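Local structure of Lpg2148(MvcA) (Legionella pneumophila subsp. pneumophila str. Philadelphia 1, 6K11) at residues F124-E129 with L325-K330; D299-F304 with F313-L318; L120-E125 with I236-T241; G257-Q262 with F305-R310. The protein probably acts as a deamidase-related effector that removes ubiquitin from the host enzyme UBE2N and so regulates its activity. All coordinates share one frame; numbering follows the deposited sequence.

Following the chain from the N terminus, strand 120-129 serves two contacts. Contact 3 pairs its first half with the end of strand 228-238, closing a loop that holds the MvcA insertion domain. Contact 1 starts from the same strand and closes much later, on strand 325-333, so that 120-129 sits between its two partners in one antiparallel sheet. Contacts 4 and 2 follow contact 3, both nest within the loop of contact 1, and cross each other: 257-262, 299-304, 305-310, 313-318. Contact 2 folds the loop after helix 294-305 back onto it; contact 4 joins the loop's start to the residues just ahead of helix 261-266, and Phe314 of contact 2 packs on Ser306 of contact 4.

Contact 1. Residues F124-E129 with L325-K330; sequences FEIDRE and LRVKFK
Asp127 OD2 is gripped by three donors from the neighbouring strand. Lys328 NZ takes its syn lone pair, NZ to OD2 2.7 Å, while Arg326 comes from the anti side with NE 3.1 Å from Asp127 OD2 and a longer NH2 bond. Asp127 OD2 lies at the edge of the Arg326 guanidinium and in its plane, although the carboxylate is turned 58° out of that plane. Trp228 adds a cation-pi contact to Arg326 on this charged face. Lys328 places CG between its backbone N and carbonyl carbon (chi1 49°), and an extended chain runs alongside the Glu125 side chain, Lys328 CE resting 3.6 Å from Glu125 CG. Beneath, the backbones pair antiparallel: Glu125 bonds with Lys328 (Glu125 N to Lys328 O 2.9 Å), and Asp127 with Arg326, through two bonds each. The other face is mainly apolar: Ile126 CD1 lies beside Val327 CG2 at 3.6 Å, the Phe124 ring carbon CD2 meets Phe329 CB at 3.8 Å, and Arg128 contributes its CB, which touches Leu325 CD2. Helices 104-111 and 278-288 cover parts of that side. Two cationic groups around one buried carboxylate would probably stabilise its ionised form, and link the two strands in one salt-bridge network.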
# COMPACT_ATOMS: atom_id res chain seq x y z
N PHE A 124 10.67 -0.72 -1.88
CA PHE A 124 10.16 -2.08 -1.92
C PHE A 124 8.64 -2.07 -2.04
O PHE A 124 7.97 -1.19 -1.49
CB PHE A 124 10.50 -2.88 -0.67
CG PHE A 124 11.95 -3.16 -0.50
CD1 PHE A 124 12.77 -2.25 0.14
CD2 PHE A 124 12.50 -4.35 -0.96
CE1 PHE A 124 14.13 -2.51 0.31
CE2 PHE A 124 13.84 -4.62 -0.79
CZ PHE A 124 14.66 -3.70 -0.15
N GLU A 125 8.12 -3.09 -2.72
CA GLU A 125 6.68 -3.33 -2.78
C GLU A 125 6.43 -4.81 -2.48
O GLU A 125 7.10 -5.68 -3.04
CB GLU A 125 6.12 -2.96 -4.16
CG GLU A 125 4.60 -3.08 -4.26
CD GLU A 125 3.86 -1.89 -3.66
OE1 GLU A 125 4.48 -0.81 -3.48
OE2 GLU A 125 2.65 -2.05 -3.36
N ILE A 126 5.51 -5.07 -1.56
CA ILE A 126 5.11 -6.44 -1.22
C ILE A 126 3.72 -6.65 -1.79
O ILE A 126 2.80 -5.87 -1.48
CB ILE A 126 5.12 -6.69 0.29
CG1 ILE A 126 6.39 -6.16 0.95
CG2 ILE A 126 4.90 -8.18 0.59
CD1 ILE A 126 7.59 -7.01 0.74
N ASP A 127 3.56 -7.68 -2.60
CA ASP A 127 2.28 -8.06 -3.18
C ASP A 127 1.80 -9.36 -2.55
O ASP A 127 2.60 -10.23 -2.19
CB ASP A 127 2.37 -8.28 -4.69
CG ASP A 127 2.71 -7.01 -5.44
OD1 ASP A 127 2.32 -5.93 -4.95
OD2 ASP A 127 3.35 -7.10 -6.51
N ARG A 128 0.48 -9.51 -2.44
CA ARG A 128 -0.10 -10.78 -2.05
C ARG A 128 -0.90 -11.35 -3.22
O ARG A 128 -1.46 -10.60 -4.02
CB ARG A 128 -1.00 -10.63 -0.83
CG ARG A 128 -2.17 -9.72 -1.05
CD ARG A 128 -2.90 -9.51 0.26
NE ARG A 128 -4.29 -9.13 0.05
CZ ARG A 128 -4.70 -7.87 -0.05
NH1 ARG A 128 -3.83 -6.87 0.04
NH2 ARG A 128 -5.99 -7.63 -0.24
N GLU A 129 -0.94 -12.67 -3.30
CA GLU A 129 -1.65 -13.35 -4.38
C GLU A 129 -3.07 -13.63 -3.94
O GLU A 129 -3.30 -14.35 -2.96
CB GLU A 129 -0.93 -14.65 -4.77
CG GLU A 129 -1.35 -15.20 -6.12
CD GLU A 129 -0.77 -16.57 -6.39
OE1 GLU A 129 -0.56 -17.31 -5.40
OE2 GLU A 129 -0.51 -16.90 -7.56
N LEU A 325 3.12 -14.29 -0.78
CA LEU A 325 3.62 -12.93 -0.95
C LEU A 325 4.84 -12.96 -1.86
O LEU A 325 5.53 -13.98 -1.97
CB LEU A 325 4.02 -12.29 0.40
CG LEU A 325 2.99 -12.28 1.53
CD1 LEU A 325 3.64 -11.81 2.84
CD2 LEU A 325 1.82 -11.39 1.16
N ARG A 326 5.10 -11.82 -2.50
CA ARG A 326 6.31 -11.65 -3.29
C ARG A 326 6.86 -10.26 -3.03
O ARG A 326 6.12 -9.32 -2.73
CB ARG A 326 6.05 -11.84 -4.79
CG ARG A 326 5.16 -10.81 -5.40
CD ARG A 326 5.18 -10.93 -6.92
NE ARG A 326 4.39 -9.87 -7.54
CZ ARG A 326 3.83 -9.97 -8.74
NH1 ARG A 326 3.98 -11.08 -9.46
NH2 ARG A 326 3.13 -8.96 -9.22
N VAL A 327 8.18 -10.14 -3.16
CA VAL A 327 8.91 -8.91 -2.86
C VAL A 327 9.56 -8.43 -4.15
O VAL A 327 10.23 -9.21 -4.84
CB VAL A 327 9.98 -9.14 -1.78
CG1 VAL A 327 10.62 -7.82 -1.37
CG2 VAL A 327 9.38 -9.87 -0.56
N LYS A 328 9.36 -7.15 -4.47
CA LYS A 328 10.02 -6.52 -5.60
C LYS A 328 10.61 -5.20 -5.14
O LYS A 328 10.17 -4.62 -4.14
CB LYS A 328 9.06 -6.30 -6.79
CG LYS A 328 7.74 -5.65 -6.44
CD LYS A 328 6.67 -5.80 -7.55
CE LYS A 328 5.53 -4.81 -7.31
NZ LYS A 328 4.27 -5.09 -8.03
N PHE A 329 11.61 -4.72 -5.87
CA PHE A 329 12.40 -3.58 -5.43
C PHE A 329 12.91 -2.81 -6.64
O PHE A 329 13.00 -3.33 -7.76
CB PHE A 329 13.59 -4.02 -4.57
CG PHE A 329 14.66 -4.72 -5.36
CD1 PHE A 329 15.70 -4.00 -5.94
CD2 PHE A 329 14.60 -6.09 -5.56
CE1 PHE A 329 16.68 -4.64 -6.69
CE2 PHE A 329 15.58 -6.74 -6.30
CZ PHE A 329 16.62 -6.01 -6.87
N LYS A 330 13.25 -1.56 -6.38
CA LYS A 330 13.94 -0.71 -7.34
C LYS A 330 14.87 0.19 -6.55
O LYS A 330 14.61 0.51 -5.39
CB LYS A 330 12.95 0.09 -8.19
CG LYS A 330 12.09 1.04 -7.39
CD LYS A 330 11.38 1.99 -8.34
CE LYS A 330 9.89 1.98 -8.18
NZ LYS A 330 9.19 2.41 -9.42

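Contact 2. Residues D299-F304 with F313-L318; sequences DIYAEF and FFCAHL
Tyr301 leans from helix 294-305 toward Cys315 and Phe314 of the loop that follows, its CG anti to the backbone N (chi1 -161°). Starting at the backbone, Tyr301 CB lies 4.0 Å from Cys315 SG, and CG is only slightly farther from the same sulfur. The ring carbon CD1 makes the closest approach, 3.6 Å to Cys315 SG. The sulfur stands 63° off the normal of the Tyr301 ring, an oblique sulfur-aromatic contact. One atom on, Tyr301 CE1 meets Phe314 CE2 at 3.9 Å, and this carbon of Phe314 lies at the edge of the tyrosine ring, close to its plane. The hydroxyl at the tip leaves the loop behind and hydrogen-bonds with Tyr255 OH and Ser231 OG, so the long side chain is held at both ends, by apolar packing near CB and by polar partners at OH. Next along the helix, Ala302 CB faces both loop residues, 3.9 Å from Cys315 SG and 3.9 Å from Phe314 CB, while Phe314 CD2 lies against Ala302 CA. Phe314 also meets Tyr255 edge to face, and Lys321 makes a cation-pi contact with Tyr301. The loop presents Phe314 and Cys315 as the two central residues of a type I beta turn, closed by Ala316 N to Phe313 O at 3.0 Å. This is helix-to-loop packing, in which the chain leaving a helix folds back and a beta turn covers the helix flank.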
# COMPACT_ATOMS: atom_id res chain seq x y z
N ASP A 299 5.09 -14.29 11.06
CA ASP A 299 6.12 -13.87 12.01
C ASP A 299 7.09 -12.86 11.39
O ASP A 299 7.48 -11.89 12.05
CB ASP A 299 6.90 -15.09 12.51
CG ASP A 299 6.15 -15.89 13.57
OD1 ASP A 299 5.08 -15.44 14.07
OD2 ASP A 299 6.65 -16.99 13.91
N ILE A 300 7.52 -13.10 10.15
CA ILE A 300 8.47 -12.19 9.52
C ILE A 300 7.80 -10.87 9.17
O ILE A 300 8.38 -9.78 9.37
CB ILE A 300 9.09 -12.84 8.27
CG1 ILE A 300 9.88 -14.10 8.65
CG2 ILE A 300 9.99 -11.83 7.54
CD1 ILE A 300 10.60 -14.70 7.47
N TYR A 301 6.59 -10.95 8.61
CA TYR A 301 5.81 -9.76 8.29
C TYR A 301 5.61 -8.88 9.53
O TYR A 301 5.86 -7.67 9.50
CB TYR A 301 4.47 -10.19 7.70
CG TYR A 301 3.73 -9.11 6.92
CD1 TYR A 301 2.94 -8.17 7.57
CD2 TYR A 301 3.78 -9.07 5.52
CE1 TYR A 301 2.24 -7.19 6.85
CE2 TYR A 301 3.08 -8.11 4.80
CZ TYR A 301 2.32 -7.18 5.47
OH TYR A 301 1.63 -6.22 4.75
N ALA A 302 5.22 -9.50 10.65
CA ALA A 302 5.01 -8.75 11.89
C ALA A 302 6.33 -8.18 12.42
O ALA A 302 6.40 -7.02 12.83
CB ALA A 302 4.34 -9.64 12.93
N GLU A 303 7.39 -9.00 12.42
CA GLU A 303 8.70 -8.53 12.90
C GLU A 303 9.16 -7.29 12.14
O GLU A 303 9.65 -6.32 12.74
CB GLU A 303 9.75 -9.64 12.77
CG GLU A 303 11.17 -9.24 13.24
CD GLU A 303 12.22 -10.35 13.02
OE1 GLU A 303 11.89 -11.41 12.42
OE2 GLU A 303 13.38 -10.17 13.45
N PHE A 304 9.02 -7.29 10.81
CA PHE A 304 9.56 -6.18 10.04
C PHE A 304 8.61 -4.98 9.97
O PHE A 304 9.08 -3.84 9.91
CB PHE A 304 9.91 -6.63 8.62
CG PHE A 304 11.23 -7.39 8.54
CD1 PHE A 304 11.95 -7.70 9.69
CD2 PHE A 304 11.73 -7.81 7.30
CE1 PHE A 304 13.17 -8.39 9.62
CE2 PHE A 304 12.94 -8.49 7.21
CZ PHE A 304 13.67 -8.78 8.37
N PHE A 313 0.98 -9.40 17.93
CA PHE A 313 -0.43 -9.34 17.55
C PHE A 313 -0.65 -9.00 16.08
O PHE A 313 -1.71 -9.34 15.55
CB PHE A 313 -1.17 -8.29 18.39
CG PHE A 313 -0.60 -8.09 19.76
CD1 PHE A 313 -0.54 -9.14 20.66
CD2 PHE A 313 -0.10 -6.85 20.14
CE1 PHE A 313 -0.01 -8.97 21.93
CE2 PHE A 313 0.44 -6.67 21.40
CZ PHE A 313 0.48 -7.73 22.31
N PHE A 314 0.31 -8.31 15.45
CA PHE A 314 0.11 -7.69 14.14
C PHE A 314 -0.44 -8.69 13.12
O PHE A 314 -1.35 -8.37 12.35
CB PHE A 314 1.44 -7.10 13.66
CG PHE A 314 1.31 -6.10 12.54
CD1 PHE A 314 0.59 -4.93 12.72
CD2 PHE A 314 1.95 -6.31 11.33
CE1 PHE A 314 0.49 -3.99 11.69
CE2 PHE A 314 1.86 -5.37 10.29
CZ PHE A 314 1.12 -4.22 10.48
N CYS A 315 0.11 -9.90 13.10
CA CYS A 315 -0.30 -10.94 12.17
C CYS A 315 -0.85 -12.16 12.91
O CYS A 315 -0.75 -13.29 12.41
CB CYS A 315 0.86 -11.34 11.27
SG CYS A 315 1.46 -9.97 10.29
N ALA A 316 -1.44 -11.95 14.08
CA ALA A 316 -2.01 -13.04 14.86
C ALA A 316 -3.46 -13.29 14.45
O ALA A 316 -4.18 -12.37 14.07
CB ALA A 316 -1.95 -12.73 16.36
N HIS A 317 -3.87 -14.56 14.51
CA HIS A 317 -5.25 -15.01 14.32
C HIS A 317 -5.88 -14.49 13.03
O HIS A 317 -5.39 -14.81 11.94
CB HIS A 317 -6.07 -14.62 15.55
CG HIS A 317 -5.49 -15.16 16.83
ND1 HIS A 317 -4.98 -16.44 16.93
CD2 HIS A 317 -5.30 -14.58 18.04
CE1 HIS A 317 -4.52 -16.63 18.16
NE2 HIS A 317 -4.71 -15.52 18.85
N LEU A 318 -6.96 -13.70 13.14
CA LEU A 318 -7.65 -13.18 11.96
C LEU A 318 -6.72 -12.43 11.02
O LEU A 318 -7.04 -12.28 9.83
CB LEU A 318 -8.79 -12.24 12.38
CG LEU A 318 -9.97 -12.87 13.13
CD1 LEU A 318 -11.16 -11.92 13.14
CD2 LEU A 318 -10.36 -14.21 12.52

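Contact 3. Residues L120-E125 with I236-T241; sequences LLIRFE and IYIPQT
Ile122 and Ile238 both set CG1 anti to their carbonyl carbons (chi1 -45° and -54°), and nearly extended second torsions carry the chains on until Ile122 CD1 meets Ile238 CD1 at 3.6 Å. The contact is diagonal, because in the backbone register Ile122 faces Ile236 and Leu120 faces Ile238. On the same face, Ile236 sends its CD1 to the rim carbon CE1 of Phe124, 3.6 Å away, and CG1 of Ile236 lies near that carbon too. Each facing pair is joined by two backbone bonds, with Ile122 N to Ile236 O at 2.8 Å and almost straight. On the opposite face, Tyr237 CD1 comes within 3.3 Å of Leu120 O, and the tyrosine hydroxyl goes on to bond Gly5 O. Pro239 N sits over the centre of that ring. Leu121 CD1 touches Ile236 O at 3.7 Å, and its side chain packs against Cys79 and Leu82 of helix 71-83. The pairing belongs to an antiparallel sheet whose two neighbouring strands are far apart in sequence: it is no tight hairpin, since the insertion domain occupies most of the connection between them.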
# COMPACT_ATOMS: atom_id res chain seq x y z
N LEU A 120 22.39 5.25 -1.30
CA LEU A 120 21.43 4.43 -2.04
C LEU A 120 20.05 4.51 -1.39
O LEU A 120 19.93 4.46 -0.16
CB LEU A 120 21.87 2.97 -2.08
CG LEU A 120 23.18 2.68 -2.82
CD1 LEU A 120 23.66 1.26 -2.55
CD2 LEU A 120 22.98 2.92 -4.31
N LEU A 121 19.03 4.62 -2.23
CA LEU A 121 17.63 4.54 -1.81
C LEU A 121 17.00 3.35 -2.52
O LEU A 121 17.05 3.26 -3.75
CB LEU A 121 16.87 5.82 -2.13
CG LEU A 121 15.35 5.79 -1.88
CD1 LEU A 121 15.05 5.66 -0.39
CD2 LEU A 121 14.66 7.03 -2.43
N ILE A 122 16.42 2.44 -1.74
CA ILE A 122 15.71 1.28 -2.28
C ILE A 122 14.25 1.42 -1.90
O ILE A 122 13.92 1.71 -0.75
CB ILE A 122 16.29 -0.03 -1.73
CG1 ILE A 122 17.82 -0.03 -1.77
CG2 ILE A 122 15.69 -1.22 -2.49
CD1 ILE A 122 18.42 -1.14 -0.94
N ARG A 123 13.37 1.24 -2.88
CA ARG A 123 11.94 1.22 -2.62
C ARG A 123 11.45 -0.20 -2.84
O ARG A 123 11.78 -0.83 -3.85
CB ARG A 123 11.19 2.20 -3.53
CG ARG A 123 9.68 2.20 -3.28
CD ARG A 123 8.94 3.35 -3.95
NE ARG A 123 7.50 3.29 -3.65
CZ ARG A 123 6.68 4.35 -3.64
NH1 ARG A 123 7.16 5.56 -3.88
NH2 ARG A 123 5.40 4.20 -3.35
N PHE A 124 10.67 -0.72 -1.88
CA PHE A 124 10.16 -2.08 -1.92
C PHE A 124 8.64 -2.07 -2.04
O PHE A 124 7.97 -1.19 -1.49
CB PHE A 124 10.50 -2.88 -0.67
CG PHE A 124 11.95 -3.16 -0.50
CD1 PHE A 124 12.77 -2.25 0.14
CD2 PHE A 124 12.50 -4.35 -0.96
CE1 PHE A 124 14.13 -2.51 0.31
CE2 PHE A 124 13.84 -4.62 -0.79
CZ PHE A 124 14.66 -3.70 -0.15
N GLU A 125 8.12 -3.09 -2.72
CA GLU A 125 6.68 -3.33 -2.78
C GLU A 125 6.43 -4.81 -2.48
O GLU A 125 7.10 -5.68 -3.04
CB GLU A 125 6.12 -2.96 -4.16
CG GLU A 125 4.60 -3.08 -4.26
CD GLU A 125 3.86 -1.89 -3.66
OE1 GLU A 125 4.48 -0.81 -3.48
OE2 GLU A 125 2.65 -2.05 -3.36
N ILE A 236 14.23 1.78 2.04
CA ILE A 236 15.44 1.59 2.83
C ILE A 236 16.47 2.56 2.29
O ILE A 236 16.63 2.68 1.07
CB ILE A 236 15.95 0.14 2.77
CG1 ILE A 236 15.08 -0.78 3.64
CG2 ILE A 236 17.41 0.07 3.24
CD1 ILE A 236 15.52 -2.23 3.63
N TYR A 237 17.15 3.26 3.19
CA TYR A 237 18.17 4.23 2.81
C TYR A 237 19.51 3.75 3.36
O TYR A 237 19.62 3.41 4.54
CB TYR A 237 17.81 5.62 3.36
CG TYR A 237 18.84 6.70 3.10
CD1 TYR A 237 19.27 7.00 1.80
CD2 TYR A 237 19.38 7.42 4.15
CE1 TYR A 237 20.22 8.00 1.56
CE2 TYR A 237 20.33 8.43 3.93
CZ TYR A 237 20.74 8.70 2.63
OH TYR A 237 21.68 9.69 2.42
N ILE A 238 20.51 3.71 2.49
CA ILE A 238 21.85 3.26 2.86
C ILE A 238 22.82 4.41 2.59
O ILE A 238 23.28 4.60 1.47
CB ILE A 238 22.26 1.99 2.09
CG1 ILE A 238 21.21 0.90 2.28
CG2 ILE A 238 23.63 1.51 2.59
CD1 ILE A 238 21.21 -0.15 1.18
N PRO A 239 23.13 5.21 3.61
CA PRO A 239 24.01 6.36 3.40
C PRO A 239 25.47 5.94 3.32
O PRO A 239 25.88 4.88 3.82
CB PRO A 239 23.76 7.23 4.65
CG PRO A 239 23.34 6.24 5.71
CD PRO A 239 22.59 5.16 4.98
N GLN A 240 26.26 6.79 2.67
CA GLN A 240 27.69 6.54 2.54
C GLN A 240 28.35 6.45 3.90
O GLN A 240 27.97 7.13 4.86
CB GLN A 240 28.35 7.65 1.72
CG GLN A 240 28.26 9.00 2.39
CD GLN A 240 28.75 10.13 1.52
OE1 GLN A 240 28.07 11.17 1.39
NE2 GLN A 240 29.93 9.96 0.93
N THR A 241 29.35 5.58 3.99
CA THR A 241 30.16 5.44 5.19
C THR A 241 31.30 6.45 5.19
O THR A 241 31.70 6.98 4.15
CB THR A 241 30.73 4.02 5.31
OG1 THR A 241 31.45 3.71 4.11
CG2 THR A 241 29.61 3.01 5.50

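Contact 4. Residues G257-Q262 with F305-R310; sequences GSHTLQ and FSKRGR
The closest approach of the His259 ring to the backbone of 305-310 is made by a carbon: CE1 points at Phe305 O from 3.4 Å, and the oxygen lies in the ring plane at the edge. Gln253 NE2 hydrogen-bonds with both His259 NE2 and Phe305 O, joining the two sides from outside. The other nitrogen is used within its own segment, ND1 to Ser258 OG at 3.0 Å; Lys307 N is near ND1, but the angle is too poor for a bond. What remains is van der Waals contact. Lys307 CB sits 3.4 Å from Ser258 OG and 3.5 Å from His259 ND1, and the extended lysine chain slides past the histidine in the opposite direction, its CD reaching Ser258 O. Trp264 also meets the imidazole, their planes about 20° apart. Lys307 O takes two donors from opposite faces of its plane: Ser306 OG, 2.9 Å away and 55° above the plane, and Arg310 N. The second closes a type II beta turn, Gly309 with positive phi in its third place. Two local motifs thus pack together here: a classic beta bulge, in which Ser258 and His259 face Tyr255, just ahead of the Thr260 N-cap of helix 261-266, and the turn with which the chain leaves helix 294-305.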
# COMPACT_ATOMS: atom_id res chain seq x y z
N GLY A 257 -3.78 2.34 9.45
CA GLY A 257 -4.50 1.76 10.57
C GLY A 257 -3.63 1.33 11.73
O GLY A 257 -4.16 0.99 12.80
N SER A 258 -2.30 1.35 11.56
CA SER A 258 -1.37 0.93 12.61
C SER A 258 -0.51 2.09 13.11
O SER A 258 -0.52 2.36 14.31
CB SER A 258 -0.49 -0.22 12.11
OG SER A 258 0.44 -0.59 13.13
N HIS A 259 0.25 2.75 12.23
CA HIS A 259 1.18 3.79 12.65
C HIS A 259 1.56 4.64 11.44
O HIS A 259 1.51 4.17 10.30
CB HIS A 259 2.44 3.18 13.28
CG HIS A 259 3.17 2.25 12.35
ND1 HIS A 259 2.88 0.91 12.26
CD2 HIS A 259 4.14 2.48 11.43
CE1 HIS A 259 3.66 0.34 11.36
NE2 HIS A 259 4.43 1.28 10.84
N THR A 260 1.92 5.90 11.71
CA THR A 260 2.43 6.80 10.68
C THR A 260 3.96 6.73 10.62
O THR A 260 4.62 6.11 11.46
CB THR A 260 2.02 8.24 10.97
OG1 THR A 260 2.63 8.66 12.20
CG2 THR A 260 0.48 8.35 11.13
N LEU A 261 4.52 7.40 9.61
CA LEU A 261 5.97 7.49 9.53
C LEU A 261 6.55 8.19 10.75
O LEU A 261 7.60 7.80 11.28
CB LEU A 261 6.36 8.22 8.24
CG LEU A 261 7.86 8.40 7.96
CD1 LEU A 261 8.56 7.05 7.92
CD2 LEU A 261 8.07 9.18 6.66
N GLN A 262 5.84 9.22 11.25
CA GLN A 262 6.27 9.89 12.47
C GLN A 262 6.34 8.92 13.65
O GLN A 262 7.34 8.88 14.37
CB GLN A 262 5.32 11.05 12.78
CG GLN A 262 5.43 11.57 14.21
CD GLN A 262 4.51 12.74 14.46
OE1 GLN A 262 3.33 12.70 14.11
NE2 GLN A 262 5.05 13.79 15.06
N PHE A 305 7.29 -5.20 9.96
CA PHE A 305 6.36 -4.15 9.54
C PHE A 305 5.33 -3.74 10.60
O PHE A 305 4.55 -2.81 10.34
CB PHE A 305 5.61 -4.58 8.26
CG PHE A 305 6.51 -5.09 7.15
CD1 PHE A 305 7.69 -4.43 6.82
CD2 PHE A 305 6.17 -6.24 6.43
CE1 PHE A 305 8.53 -4.91 5.82
CE2 PHE A 305 7.00 -6.71 5.41
CZ PHE A 305 8.18 -6.04 5.11
N SER A 306 5.28 -4.38 11.76
CA SER A 306 4.31 -3.95 12.76
C SER A 306 4.75 -2.63 13.39
O SER A 306 5.91 -2.26 13.36
CB SER A 306 4.15 -5.01 13.87
OG SER A 306 5.22 -4.90 14.80
N LYS A 307 3.79 -1.94 13.99
CA LYS A 307 4.13 -0.91 14.96
C LYS A 307 5.00 -1.51 16.07
O LYS A 307 4.77 -2.63 16.52
CB LYS A 307 2.84 -0.34 15.56
CG LYS A 307 3.04 0.83 16.52
CD LYS A 307 1.70 1.27 17.09
CE LYS A 307 1.82 2.55 17.94
NZ LYS A 307 0.55 2.79 18.70
N ARG A 308 6.01 -0.76 16.51
CA ARG A 308 6.92 -1.30 17.52
C ARG A 308 6.16 -1.66 18.79
O ARG A 308 5.33 -0.88 19.27
CB ARG A 308 8.06 -0.33 17.83
CG ARG A 308 9.22 -1.03 18.53
CD ARG A 308 10.47 -0.18 18.71
NE ARG A 308 11.52 -1.02 19.27
CZ ARG A 308 12.68 -0.60 19.76
NH1 ARG A 308 12.98 0.70 19.75
NH2 ARG A 308 13.55 -1.49 20.26
N GLY A 309 6.42 -2.85 19.31
CA GLY A 309 5.69 -3.36 20.46
C GLY A 309 4.46 -4.19 20.12
O GLY A 309 3.89 -4.81 21.04
N ARG A 310 4.00 -4.21 18.86
CA ARG A 310 2.84 -5.01 18.47
C ARG A 310 3.20 -6.22 17.63
O ARG A 310 2.32 -6.82 17.00
CB ARG A 310 1.82 -4.14 17.72
CG ARG A 310 1.47 -2.82 18.40
CD ARG A 310 0.36 -2.99 19.40
NE ARG A 310 -0.90 -3.29 18.73
CZ ARG A 310 -2.07 -3.41 19.35
NH1 ARG A 310 -2.16 -3.26 20.67
NH2 ARG A 310 -3.16 -3.67 18.64